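Major pilin backbone protein T-antigen, T13 (Streptococcus pyogenes, PDB 6BBT) probably polymerises into the shaft of the group A streptococcal pilus as its major backbone subunit, the Lancefield T-antigen, which carries stabilising isopeptide bonds. Local coordinates at residues E36-A41 and I94-V99; K115-V120 and K138-D143; T156-I161 and E268-I273; D175-L180 and T235-D240. All blocks are in the same frame, centred on the assembly; numbering follows the deposited sequence.

Contact 1 (E36-A41 and I94-V99); sequences EPDTTA and IYRYTV
D38 and R96 lie alongside each other and point the same way, both with CG anti to the backbone N (chi1 -175° in each). The touch is between the carboxylate and the aliphatic arm: D38 OD2 rests 3.4 Å from R96 CD. The carboxylate and guanidinium planes are turned 39° apart, and D38 OD2 stays 4.7 Å from R96 NE, so the opposite charges are near but not joined. R96 NE instead makes a salt bridge to D119. The other carboxylate oxygen, D38 OD1, is drawn back into its own type I turn, D38 to A41, where T40 OG1 donates to it at 3.1 Å. A41 closes that turn and lays its CB against R96 CB at 4.0 Å. Along the backbone, D38 N donates to R96 O at 3.1 Å, and E36 and T98 exchange two bonds as an antiparallel hydrogen-bonded pair. E36 O also meets the Y97 ring at its edge, with Y97 CB 3.4 Å away. In the sheet of the Spy0128-like isopeptide-containing domain, strand 29-37 ends here and strand 93-101 runs on between it and strand 116-123, while strand 51-53 lines R96 and A41 through I51.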
loop_
_atom_site.group_PDB
_atom_site.type_symbol
_atom_site.label_atom_id
_atom_site.label_comp_id
_atom_site.label_asym_id
_atom_site.label_seq_id
_atom_site.Cartn_x
_atom_site.Cartn_y
_atom_site.Cartn_z
ATOM N N GLU A 36 16.851 -16.847 -0.030
ATOM C CA GLU A 36 17.058 -18.191 -0.573
ATOM C C GLU A 36 18.527 -18.372 -0.972
ATOM O O GLU A 36 19.232 -17.384 -1.192
ATOM C CB GLU A 36 16.148 -18.434 -1.776
ATOM C CG GLU A 36 16.469 -17.584 -3.004
ATOM C CD GLU A 36 15.499 -17.806 -4.147
ATOM O OE1 GLU A 36 14.438 -18.430 -3.932
ATOM O OE2 GLU A 36 15.793 -17.354 -5.276
ATOM N N PRO A 37 18.993 -19.638 -1.070
ATOM C CA PRO A 37 20.350 -19.873 -1.583
ATOM C C PRO A 37 20.542 -19.374 -3.008
ATOM O O PRO A 37 19.639 -19.510 -3.844
ATOM C CB PRO A 37 20.481 -21.410 -1.558
ATOM C CG PRO A 37 19.464 -21.889 -0.581
ATOM C CD PRO A 37 18.344 -20.883 -0.599
ATOM N N ASP A 38 21.708 -18.800 -3.280
ATOM C CA ASP A 38 22.158 -18.598 -4.653
ATOM C C ASP A 38 22.675 -19.972 -5.103
ATOM O O ASP A 38 23.773 -20.368 -4.735
ATOM C CB ASP A 38 23.257 -17.531 -4.732
ATOM C CG ASP A 38 23.668 -17.202 -6.167
ATOM O OD1 ASP A 38 23.345 -17.969 -7.100
ATOM O OD2 ASP A 38 24.332 -16.164 -6.363
ATOM N N THR A 39 21.845 -20.680 -5.874
ATOM C CA THR A 39 22.069 -22.097 -6.219
ATOM C C THR A 39 23.204 -22.326 -7.202
ATOM O O THR A 39 23.641 -23.461 -7.361
ATOM C CB THR A 39 20.814 -22.757 -6.830
ATOM O OG1 THR A 39 20.374 -22.007 -7.968
ATOM C CG2 THR A 39 19.692 -22.841 -5.808
ATOM N N THR A 40 23.643 -21.262 -7.873
ATOM C CA THR A 40 24.716 -21.326 -8.853
ATOM C C THR A 40 26.014 -20.709 -8.343
ATOM O O THR A 40 26.966 -20.579 -9.100
ATOM C CB THR A 40 24.279 -20.624 -10.157
ATOM O OG1 THR A 40 23.989 -19.245 -9.894
ATOM C CG2 THR A 40 23.019 -21.294 -10.733
ATOM N N ALA A 41 26.067 -20.346 -7.065
ATOM C CA ALA A 41 27.264 -19.728 -6.506
ATOM C C ALA A 41 28.436 -20.735 -6.395
ATOM O O ALA A 41 28.262 -21.836 -5.884
ATOM C CB ALA A 41 26.947 -19.126 -5.147
ATOM N N ILE A 94 32.355 -18.617 2.344
ATOM C CA ILE A 94 31.442 -17.535 2.044
ATOM C C ILE A 94 30.177 -18.169 1.482
ATOM O O ILE A 94 30.217 -18.889 0.480
ATOM C CB ILE A 94 32.065 -16.541 1.063
ATOM C CG1 ILE A 94 33.171 -15.748 1.770
ATOM C CG2 ILE A 94 31.003 -15.598 0.499
ATOM C CD1 ILE A 94 34.188 -15.146 0.828
ATOM N N TYR A 95 29.061 -17.907 2.154
ATOM C CA TYR A 95 27.791 -18.486 1.788
ATOM C C TYR A 95 26.917 -17.371 1.218
ATOM O O TYR A 95 26.731 -16.333 1.848
ATOM C CB TYR A 95 27.175 -19.164 3.002
ATOM C CG TYR A 95 27.953 -20.390 3.452
ATOM C CD1 TYR A 95 29.023 -20.278 4.348
ATOM C CD2 TYR A 95 27.614 -21.660 2.991
ATOM C CE1 TYR A 95 29.727 -21.400 4.764
ATOM C CE2 TYR A 95 28.311 -22.788 3.403
ATOM C CZ TYR A 95 29.367 -22.653 4.284
ATOM O OH TYR A 95 30.060 -23.778 4.694
ATOM N N ARG A 96 26.429 -17.601 0.009
ATOM C CA ARG A 96 25.793 -16.576 -0.796
ATOM C C ARG A 96 24.294 -16.819 -0.918
ATOM O O ARG A 96 23.858 -17.922 -1.269
ATOM C CB ARG A 96 26.403 -16.542 -2.180
ATOM C CG ARG A 96 25.872 -15.419 -3.056
ATOM C CD ARG A 96 26.776 -15.218 -4.258
ATOM N NE ARG A 96 28.011 -14.537 -3.882
ATOM C CZ ARG A 96 29.106 -14.473 -4.642
ATOM N NH1 ARG A 96 29.156 -15.059 -5.831
ATOM N NH2 ARG A 96 30.174 -13.819 -4.200
ATOM N N TYR A 97 23.525 -15.763 -0.663
ATOM C CA TYR A 97 22.068 -15.832 -0.691
ATOM C C TYR A 97 21.504 -14.705 -1.534
ATOM O O TYR A 97 22.163 -13.686 -1.739
ATOM C CB TYR A 97 21.513 -15.675 0.717
ATOM C CG TYR A 97 21.993 -16.656 1.756
ATOM C CD1 TYR A 97 23.230 -16.506 2.373
ATOM C CD2 TYR A 97 21.174 -17.705 2.172
ATOM C CE1 TYR A 97 23.655 -17.398 3.348
ATOM C CE2 TYR A 97 21.580 -18.588 3.154
ATOM C CZ TYR A 97 22.818 -18.433 3.737
ATOM O OH TYR A 97 23.203 -19.326 4.711
ATOM N N THR A 98 20.264 -14.885 -1.980
ATOM C CA THR A 98 19.530 -13.846 -2.679
ATOM C C THR A 98 18.386 -13.386 -1.766
ATOM O O THR A 98 17.678 -14.215 -1.192
ATOM C CB THR A 98 19.031 -14.351 -4.039
ATOM O OG1 THR A 98 20.153 -14.839 -4.794
ATOM C CG2 THR A 98 18.337 -13.236 -4.825
ATOM N N VAL A 99 18.251 -12.068 -1.604
ATOM C CA VAL A 99 17.167 -11.467 -0.809
ATOM C C VAL A 99 16.270 -10.670 -1.756
ATOM O O VAL A 99 16.760 -9.924 -2.601
ATOM C CB VAL A 99 17.721 -10.574 0.320
ATOM C CG1 VAL A 99 16.606 -9.825 1.080
ATOM C CG2 VAL A 99 18.526 -11.421 1.276
#

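Contact 2 (K115-V120 and K138-D143); sequences KWTVDV and KEVNSD
E139 lays its side chain across the W116 indole, and this is the close-packed part of the contact. E139 CG sits over one face, 3.6 Å from the centroid of the W116 six-membered ring and 11° off its normal, a CH-pi contact. The carboxylate beyond is turned 72° from the ring plane, and its OE1 forms a salt bridge with K114. W116 reaches this place with CG anti to the carbonyl carbon (chi1 -68°), which turns the indole back so that its six-membered ring comes against K138 and E139, although the CB bond points away overall; F150 meets the indole edge-to-face. Next to it the backbones of T117 and K138 form a hydrogen-bonded pair, with T117 N to K138 O at 2.7 Å and K138 N to T117 O at 3.0 Å.

Among the side chains on the T117 and K138 face the packing is looser and reaches solvent. V140 CG2 meets K115 CB at 3.7 Å, but the K115 amine leads away, and V140 is an exposed residue. Further along, D119 and K138 carry opposite charges that do not touch: D119 OD2 takes a hydrogen bond of 2.8 Å from a water, which in turn accepts one from K138 NZ at 3.1 Å. After E139 the chain leaves the sheet by a type II turn, E139 to S142, with V140 N still bound to K115 O. The arrangement is the open end of a beta hairpin, strands 116-123 and 131-139, in the Spy0128-like isopeptide-containing domain.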
loop_
_atom_site.group_PDB
_atom_site.type_symbol
_atom_site.label_atom_id
_atom_site.label_comp_id
_atom_site.label_asym_id
_atom_site.label_seq_id
_atom_site.Cartn_x
_atom_site.Cartn_y
_atom_site.Cartn_z
ATOM N N LYS A 115 16.566 -7.195 -6.588
ATOM C CA LYS A 115 17.202 -8.378 -6.029
ATOM C C LYS A 115 18.509 -7.994 -5.365
ATOM O O LYS A 115 19.331 -7.281 -5.957
ATOM C CB LYS A 115 17.516 -9.385 -7.130
ATOM C CG LYS A 115 16.354 -9.759 -8.023
ATOM C CD LYS A 115 15.283 -10.481 -7.259
ATOM C CE LYS A 115 14.230 -11.015 -8.216
ATOM N NZ LYS A 115 13.389 -11.985 -7.500
ATOM N N TRP A 116 18.717 -8.507 -4.163
ATOM C CA TRP A 116 19.911 -8.236 -3.402
ATOM C C TRP A 116 20.670 -9.534 -3.210
ATOM O O TRP A 116 20.068 -10.610 -3.140
ATOM C CB TRP A 116 19.526 -7.648 -2.054
ATOM C CG TRP A 116 18.946 -6.296 -2.178
ATOM C CD1 TRP A 116 17.674 -5.975 -2.554
ATOM C CD2 TRP A 116 19.629 -5.060 -1.970
ATOM N NE1 TRP A 116 17.516 -4.610 -2.570
ATOM C CE2 TRP A 116 18.703 -4.021 -2.224
ATOM C CE3 TRP A 116 20.942 -4.728 -1.614
ATOM C CZ2 TRP A 116 19.042 -2.669 -2.113
ATOM C CZ3 TRP A 116 21.276 -3.390 -1.478
ATOM C CH2 TRP A 116 20.329 -2.370 -1.731
ATOM N N THR A 117 21.990 -9.426 -3.127
ATOM C CA THR A 117 22.841 -10.578 -2.875
ATOM C C THR A 117 23.606 -10.362 -1.591
ATOM O O THR A 117 23.990 -9.240 -1.261
ATOM C CB THR A 117 23.785 -10.915 -4.059
ATOM O OG1 THR A 117 24.510 -12.116 -3.751
ATOM C CG2 THR A 117 24.751 -9.788 -4.354
ATOM N N VAL A 118 23.791 -11.453 -0.862
ATOM C CA VAL A 118 24.318 -11.423 0.482
ATOM C C VAL A 118 25.398 -12.502 0.617
ATOM O O VAL A 118 25.108 -13.679 0.404
ATOM C CB VAL A 118 23.204 -11.700 1.513
ATOM C CG1 VAL A 118 23.761 -11.678 2.931
ATOM C CG2 VAL A 118 22.088 -10.673 1.381
ATOM N N ASP A 119 26.621 -12.091 0.969
ATOM C CA ASP A 119 27.688 -13.030 1.350
ATOM C C ASP A 119 27.867 -13.057 2.856
ATOM O O ASP A 119 28.125 -12.031 3.474
ATOM C CB ASP A 119 29.012 -12.651 0.680
ATOM C CG ASP A 119 29.032 -12.982 -0.793
ATOM O OD1 ASP A 119 28.225 -13.811 -1.259
ATOM O OD2 ASP A 119 29.875 -12.418 -1.502
ATOM N N VAL A 120 27.732 -14.248 3.433
ATOM C CA VAL A 120 27.950 -14.451 4.853
ATOM C C VAL A 120 29.304 -15.150 5.030
ATOM O O VAL A 120 29.506 -16.268 4.538
ATOM C CB VAL A 120 26.816 -15.292 5.468
ATOM C CG1 VAL A 120 26.977 -15.382 6.977
ATOM C CG2 VAL A 120 25.461 -14.681 5.115
ATOM N N LYS A 138 24.925 -6.416 -1.314
ATOM C CA LYS A 138 24.970 -5.637 -2.554
ATOM C C LYS A 138 23.703 -5.902 -3.341
ATOM O O LYS A 138 23.063 -6.942 -3.160
ATOM C CB LYS A 138 26.132 -6.079 -3.450
ATOM C CG LYS A 138 27.519 -6.023 -2.833
ATOM C CD LYS A 138 28.524 -6.778 -3.697
ATOM C CE LYS A 138 29.930 -6.733 -3.108
ATOM N NZ LYS A 138 30.875 -7.587 -3.889
ATOM N N GLU A 139 23.355 -4.983 -4.231
ATOM C CA GLU A 139 22.374 -5.279 -5.269
ATOM C C GLU A 139 22.975 -6.298 -6.231
ATOM O O GLU A 139 24.163 -6.210 -6.556
ATOM C CB GLU A 139 21.979 -4.013 -6.035
ATOM C CG GLU A 139 21.211 -2.985 -5.188
ATOM C CD GLU A 139 20.880 -1.699 -5.943
ATOM O OE1 GLU A 139 20.816 -1.726 -7.184
ATOM O OE2 GLU A 139 20.658 -0.658 -5.299
ATOM N N VAL A 140 22.152 -7.240 -6.694
ATOM C CA VAL A 140 22.571 -8.206 -7.689
ATOM C C VAL A 140 23.064 -7.430 -8.911
ATOM O O VAL A 140 22.475 -6.406 -9.282
ATOM C CB VAL A 140 21.425 -9.174 -8.067
ATOM C CG1 VAL A 140 21.767 -10.014 -9.295
ATOM C CG2 VAL A 140 21.095 -10.091 -6.893
ATOM N N ASN A 141 24.170 -7.913 -9.498
ATOM C CA ASN A 141 24.850 -7.288 -10.641
ATOM C C ASN A 141 25.537 -5.944 -10.338
ATOM O O ASN A 141 25.819 -5.187 -11.262
ATOM C CB ASN A 141 23.923 -7.175 -11.879
ATOM C CG ASN A 141 23.529 -8.527 -12.459
ATOM O OD1 ASN A 141 24.231 -9.533 -12.289
ATOM N ND2 ASN A 141 22.408 -8.561 -13.163
ATOM N N SER A 142 25.810 -5.652 -9.066
ATOM C CA SER A 142 26.529 -4.437 -8.662
ATOM C C SER A 142 27.698 -4.815 -7.761
ATOM O O SER A 142 27.591 -5.764 -6.982
ATOM C CB SER A 142 25.588 -3.467 -7.936
ATOM O OG SER A 142 26.305 -2.411 -7.308
ATOM N N ASP A 143 28.815 -4.097 -7.880
ATOM C CA ASP A 143 29.985 -4.313 -7.006
ATOM C C ASP A 143 29.916 -3.422 -5.768
ATOM O O ASP A 143 30.720 -3.573 -4.854
ATOM C CB ASP A 143 31.312 -4.069 -7.759
HETATM O O HOH W 1 30.403 -9.682 -1.721
#

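Contact 3 (T156-I161 and E268-I273); sequences TTSLKI and ESADEI
L159, K160 and I161 pair in parallel with D271, E272 and I273, joining the long strand 148-166 to the last strand of the chain, 271-279, in the DUF7601 domain of the transthyretin clan. The segment axes approach to 4.7 Å. D271 N donates to S158 O, K160 N to D271 O and I273 N to K160 O, the last being the shortest at 2.8 Å. On the buried face of L159, D271 and I273, L159 has CG anti to the backbone N (chi1 174°) and brings its CD1 to 3.5 Å from D271 CB and to 4.1 Å from I273 CG1. The carboxylate of D271 is hydrogen-bonded through OD2 to Y232. On the K160 and E272 face these two stretch out side by side, both chains extended, and K160 CE comes 3.6 Å from E272 OE2. Before the strands close up, water bridges the gap: one molecule donates to both T156 O and E268 O, and a second meets T157 OG1 and donates to E268 O, its oxygen 2.9 Å from E268 O.

The parallel hydrogen bonds and the apolar L159-I273 contact therefore hold the strands together, whereas charge adds little direct bonding. K160 NZ stays 4.2 Å from E272 OE2, beyond a salt bridge, and since E162 also comes close to that oxygen, the nearby lysine may offset some of the repulsion between the two acids.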
loop_
_atom_site.group_PDB
_atom_site.type_symbol
_atom_site.label_atom_id
_atom_site.label_comp_id
_atom_site.label_asym_id
_atom_site.label_seq_id
_atom_site.Cartn_x
_atom_site.Cartn_y
_atom_site.Cartn_z
ATOM N N THR A 156 -3.429 6.724 -4.436
ATOM C CA THR A 156 -4.776 7.054 -4.021
ATOM C C THR A 156 -5.572 7.423 -5.272
ATOM O O THR A 156 -5.005 7.602 -6.362
ATOM C CB THR A 156 -4.780 8.230 -3.036
ATOM O OG1 THR A 156 -4.197 9.371 -3.658
ATOM C CG2 THR A 156 -4.002 7.896 -1.777
ATOM N N THR A 157 -6.882 7.537 -5.108
ATOM C CA THR A 157 -7.745 7.929 -6.189
ATOM C C THR A 157 -8.638 9.102 -5.717
ATOM O O THR A 157 -8.269 9.828 -4.771
ATOM C CB THR A 157 -8.486 6.698 -6.761
ATOM O OG1 THR A 157 -9.175 7.068 -7.960
ATOM C CG2 THR A 157 -9.445 6.100 -5.759
ATOM N N SER A 158 -9.734 9.334 -6.430
ATOM C CA SER A 158 -10.640 10.427 -6.117
ATOM C C SER A 158 -12.065 10.094 -6.532
ATOM O O SER A 158 -12.284 9.290 -7.427
ATOM C CB SER A 158 -10.190 11.729 -6.796
ATOM O OG SER A 158 -10.325 11.651 -8.202
ATOM N N LEU A 159 -13.022 10.714 -5.854
ATOM C CA LEU A 159 -14.411 10.620 -6.220
ATOM C C LEU A 159 -15.025 12.016 -6.165
ATOM O O LEU A 159 -14.971 12.671 -5.143
ATOM C CB LEU A 159 -15.153 9.688 -5.259
ATOM C CG LEU A 159 -16.676 9.589 -5.431
ATOM C CD1 LEU A 159 -17.019 9.070 -6.811
ATOM C CD2 LEU A 159 -17.286 8.697 -4.368
ATOM N N LYS A 160 -15.593 12.461 -7.276
ATOM C CA LYS A 160 -16.361 13.684 -7.319
ATOM C C LYS A 160 -17.831 13.303 -7.498
ATOM O O LYS A 160 -18.156 12.380 -8.271
ATOM C CB LYS A 160 -15.871 14.557 -8.464
ATOM C CG LYS A 160 -16.676 15.829 -8.676
ATOM C CD LYS A 160 -15.997 16.723 -9.684
ATOM C CE LYS A 160 -16.926 17.827 -10.148
ATOM N NZ LYS A 160 -16.165 18.788 -11.005
ATOM N N ILE A 161 -18.704 13.996 -6.770
ATOM C CA ILE A 161 -20.132 13.788 -6.840
ATOM C C ILE A 161 -20.757 15.137 -7.158
ATOM O O ILE A 161 -20.560 16.106 -6.417
ATOM C CB ILE A 161 -20.706 13.220 -5.527
ATOM C CG1 ILE A 161 -20.068 11.863 -5.200
ATOM C CG2 ILE A 161 -22.226 13.054 -5.610
ATOM C CD1 ILE A 161 -20.365 11.358 -3.806
ATOM N N GLU A 268 -7.981 2.519 -9.590
ATOM C CA GLU A 268 -6.957 3.514 -9.911
ATOM C C GLU A 268 -7.491 4.695 -10.723
ATOM O O GLU A 268 -6.907 5.773 -10.699
ATOM C CB GLU A 268 -5.748 2.866 -10.605
ATOM C CG GLU A 268 -5.323 1.526 -9.986
ATOM C CD GLU A 268 -3.860 1.444 -9.583
ATOM O OE1 GLU A 268 -2.987 2.005 -10.287
ATOM O OE2 GLU A 268 -3.587 0.793 -8.547
ATOM N N SER A 269 -8.609 4.531 -11.413
ATOM C CA SER A 269 -9.148 5.651 -12.193
ATOM C C SER A 269 -9.965 6.619 -11.329
ATOM O O SER A 269 -10.693 6.194 -10.447
ATOM C CB SER A 269 -9.991 5.145 -13.358
ATOM O OG SER A 269 -11.040 4.331 -12.909
ATOM N N ALA A 270 -9.845 7.914 -11.606
ATOM C CA ALA A 270 -10.671 8.946 -10.951
ATOM C C ALA A 270 -12.153 8.832 -11.318
ATOM O O ALA A 270 -12.482 8.848 -12.500
ATOM C CB ALA A 270 -10.153 10.323 -11.310
ATOM N N ASP A 271 -13.025 8.711 -10.307
ATOM C CA ASP A 271 -14.481 8.516 -10.497
ATOM C C ASP A 271 -15.188 9.890 -10.464
ATOM O O ASP A 271 -14.836 10.763 -9.654
ATOM C CB ASP A 271 -15.120 7.694 -9.357
ATOM C CG ASP A 271 -14.890 6.171 -9.439
ATOM O OD1 ASP A 271 -14.314 5.692 -10.455
ATOM O OD2 ASP A 271 -15.329 5.470 -8.431
ATOM N N GLU A 272 -16.187 10.064 -11.320
ATOM C CA GLU A 272 -17.175 11.119 -11.136
ATOM C C GLU A 272 -18.578 10.558 -11.269
ATOM O O GLU A 272 -18.906 9.896 -12.266
ATOM C CB GLU A 272 -16.989 12.292 -12.093
ATOM C CG GLU A 272 -17.907 13.452 -11.697
ATOM C CD GLU A 272 -17.857 14.653 -12.620
ATOM O OE1 GLU A 272 -17.058 14.639 -13.584
ATOM O OE2 GLU A 272 -18.632 15.610 -12.351
ATOM N N ILE A 273 -19.387 10.815 -10.247
ATOM C CA ILE A 273 -20.786 10.463 -10.237
ATOM C C ILE A 273 -21.587 11.734 -10.459
ATOM O O ILE A 273 -21.374 12.730 -9.768
ATOM C CB ILE A 273 -21.210 9.779 -8.917
ATOM C CG1 ILE A 273 -20.538 8.398 -8.797
ATOM C CG2 ILE A 273 -22.726 9.618 -8.851
ATOM C CD1 ILE A 273 -20.810 7.672 -7.492
HETATM O O HOH W 2 -4.688 6.325 -9.043
HETATM O O HOH W 3 -7.104 8.411 -9.638
HETATM O O HOH W 4 -12.610 12.285 -9.129
#

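Contact 4 (D175-L180 and T235-D240); sequences DFNFTL and TEDKAD
E236 threads its side chain between the rings of F178 and F176. Its CB lies 3.9 Å from F178 CE2. With CG anti to the backbone N (chi1 -169°), the chain then passes over one face of the F178 ring, E236 CG standing 4.0 Å from the centroid and 16° off the normal in a CH-pi contact. E236 CD comes to 3.9 Å from F176 CB. At the tip E236 OE1 meets F178 CZ at 3.2 Å, and OE2 lies obliquely to the F176 ring. The carboxylate stands nearly upright on F178 but is turned only 32° from F176. Strands 176-183 and 231-236 are antiparallel neighbours here, and with K163 and N277 around this carboxylate the site is consistent with the Lys-Asn isopeptide centre of such pilin domains; T244 OG1 is hydrogen-bonded to OE2. F176 is also touched at CE2 by A239 CB, 3.7 Å away. On the opposite sheet face T179 and T235 run side by side, T179 CB 3.4 Å from T235 OG1, while their backbones exchange two hydrogen bonds. A water beside them accepts from T179 OG1 and donates to D237 OD1 at 2.8 Å, and K212 is a further partner of T179 OG1.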
loop_
_atom_site.group_PDB
_atom_site.type_symbol
_atom_site.label_atom_id
_atom_site.label_comp_id
_atom_site.label_asym_id
_atom_site.label_seq_id
_atom_site.Cartn_x
_atom_site.Cartn_y
_atom_site.Cartn_z
ATOM N N ASP A 175 -32.168 22.082 -2.296
ATOM C CA ASP A 175 -31.077 21.241 -1.803
ATOM C C ASP A 175 -31.532 19.788 -1.749
ATOM O O ASP A 175 -32.598 19.476 -1.227
ATOM C CB ASP A 175 -30.596 21.700 -0.421
ATOM C CG ASP A 175 -29.802 23.007 -0.470
ATOM O OD1 ASP A 175 -29.061 23.265 -1.449
ATOM O OD2 ASP A 175 -29.905 23.777 0.504
ATOM N N PHE A 176 -30.726 18.910 -2.324
ATOM C CA PHE A 176 -30.989 17.484 -2.281
ATOM C C PHE A 176 -30.075 16.850 -1.228
ATOM O O PHE A 176 -28.930 17.274 -1.057
ATOM C CB PHE A 176 -30.791 16.889 -3.663
ATOM C CG PHE A 176 -31.763 17.413 -4.680
ATOM C CD1 PHE A 176 -31.548 18.639 -5.300
ATOM C CD2 PHE A 176 -32.905 16.693 -5.011
ATOM C CE1 PHE A 176 -32.445 19.132 -6.242
ATOM C CE2 PHE A 176 -33.813 17.182 -5.948
ATOM C CZ PHE A 176 -33.577 18.400 -6.568
ATOM N N ASN A 177 -30.614 15.870 -0.509
ATOM C CA ASN A 177 -29.959 15.291 0.655
ATOM C C ASN A 177 -29.342 13.949 0.318
ATOM O O ASN A 177 -30.043 13.029 -0.114
ATOM C CB ASN A 177 -30.963 15.117 1.779
ATOM C CG ASN A 177 -31.495 16.440 2.260
ATOM O OD1 ASN A 177 -30.734 17.282 2.713
ATOM N ND2 ASN A 177 -32.785 16.659 2.103
ATOM N N PHE A 178 -28.034 13.850 0.532
ATOM C CA PHE A 178 -27.247 12.678 0.177
ATOM C C PHE A 178 -26.650 12.027 1.412
ATOM O O PHE A 178 -26.386 12.695 2.426
ATOM C CB PHE A 178 -26.084 13.098 -0.705
ATOM C CG PHE A 178 -26.495 13.530 -2.065
ATOM C CD1 PHE A 178 -26.872 14.845 -2.311
ATOM C CD2 PHE A 178 -26.529 12.618 -3.107
ATOM C CE1 PHE A 178 -27.265 15.241 -3.579
ATOM C CE2 PHE A 178 -26.917 13.013 -4.377
ATOM C CZ PHE A 178 -27.284 14.327 -4.610
ATOM N N THR A 179 -26.361 10.734 1.272
ATOM C CA THR A 179 -25.678 9.951 2.291
ATOM C C THR A 179 -24.571 9.161 1.598
ATOM O O THR A 179 -24.830 8.471 0.630
ATOM C CB THR A 179 -26.656 8.993 3.005
ATOM O OG1 THR A 179 -27.709 9.749 3.617
ATOM C CG2 THR A 179 -25.961 8.220 4.100
ATOM N N LEU A 180 -23.345 9.295 2.092
ATOM C CA LEU A 180 -22.217 8.530 1.634
ATOM C C LEU A 180 -21.687 7.708 2.796
ATOM O O LEU A 180 -21.593 8.202 3.923
ATOM C CB LEU A 180 -21.138 9.475 1.136
ATOM C CG LEU A 180 -19.813 8.896 0.667
ATOM C CD1 LEU A 180 -19.943 8.166 -0.664
ATOM C CD2 LEU A 180 -18.809 10.024 0.583
ATOM N N THR A 235 -26.438 7.337 -1.551
ATOM C CA THR A 235 -27.880 7.411 -1.735
ATOM C C THR A 235 -28.314 8.866 -1.714
ATOM O O THR A 235 -27.565 9.743 -1.271
ATOM C CB THR A 235 -28.626 6.664 -0.625
ATOM O OG1 THR A 235 -28.263 7.218 0.631
ATOM C CG2 THR A 235 -28.285 5.207 -0.614
ATOM N N GLU A 236 -29.513 9.115 -2.223
ATOM C CA GLU A 236 -30.144 10.430 -2.143
ATOM C C GLU A 236 -31.525 10.218 -1.581
ATOM O O GLU A 236 -32.245 9.352 -2.037
ATOM C CB GLU A 236 -30.244 11.101 -3.527
ATOM C CG GLU A 236 -30.645 12.589 -3.479
ATOM C CD GLU A 236 -31.094 13.141 -4.831
ATOM O OE1 GLU A 236 -30.264 13.741 -5.543
ATOM O OE2 GLU A 236 -32.281 12.980 -5.186
ATOM N N ASP A 237 -31.924 11.022 -0.611
ATOM C CA ASP A 237 -33.304 10.979 -0.135
ATOM C C ASP A 237 -34.297 11.263 -1.270
ATOM O O ASP A 237 -34.005 12.045 -2.194
ATOM C CB ASP A 237 -33.513 11.970 1.004
ATOM C CG ASP A 237 -32.734 11.599 2.251
ATOM O OD1 ASP A 237 -32.222 10.470 2.322
ATOM O OD2 ASP A 237 -32.642 12.434 3.163
ATOM N N LYS A 238 -35.453 10.595 -1.203
ATOM C CA LYS A 238 -36.530 10.818 -2.160
ATOM C C LYS A 238 -36.903 12.297 -2.122
ATOM O O LYS A 238 -37.047 12.876 -1.056
ATOM C CB LYS A 238 -37.750 9.957 -1.824
ATOM N N ALA A 239 -37.006 12.907 -3.294
ATOM C CA ALA A 239 -37.398 14.307 -3.413
ATOM C C ALA A 239 -38.697 14.343 -4.211
ATOM O O ALA A 239 -38.735 13.903 -5.355
ATOM C CB ALA A 239 -36.307 15.101 -4.113
ATOM N N ASP A 240 -39.759 14.856 -3.602
ATOM C CA ASP A 240 -41.088 14.816 -4.215
ATOM C C ASP A 240 -41.111 15.651 -5.483
ATOM O O ASP A 240 -40.571 16.757 -5.509
ATOM C CB ASP A 240 -42.155 15.307 -3.241
ATOM C CG ASP A 240 -42.251 14.440 -1.996
ATOM O OD1 ASP A 240 -42.153 13.201 -2.101
ATOM O OD2 ASP A 240 -42.428 15.001 -0.897
HETATM O O HOH W 5 -33.024 14.685 -1.641
HETATM O O HOH W 6 -29.481 10.338 1.634
#

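The four contacts fall into two groups, one for each domain of this elongated pilin. Contacts 1 and 2 lie in the Spy0128-like domain with centres 10 Å apart; their strands 93-101 and 116-123 are neighbours in one sheet, and the salt bridge R96 NE to D119 OD1, 2.7 Å, ties them directly. Contacts 3 and 4 share the DUF7601 domain, with centres 20 Å apart and nearest atoms about 4 Å apart; contact 3 pairs strands 148-166 and 271-279, which further along carry K163 and N277 to E236 of contact 4, an arrangement consistent with an isopeptide site. The groups are far apart: contacts 1 and 4 have centres 62 Å apart, on opposite sides of the chain's centre.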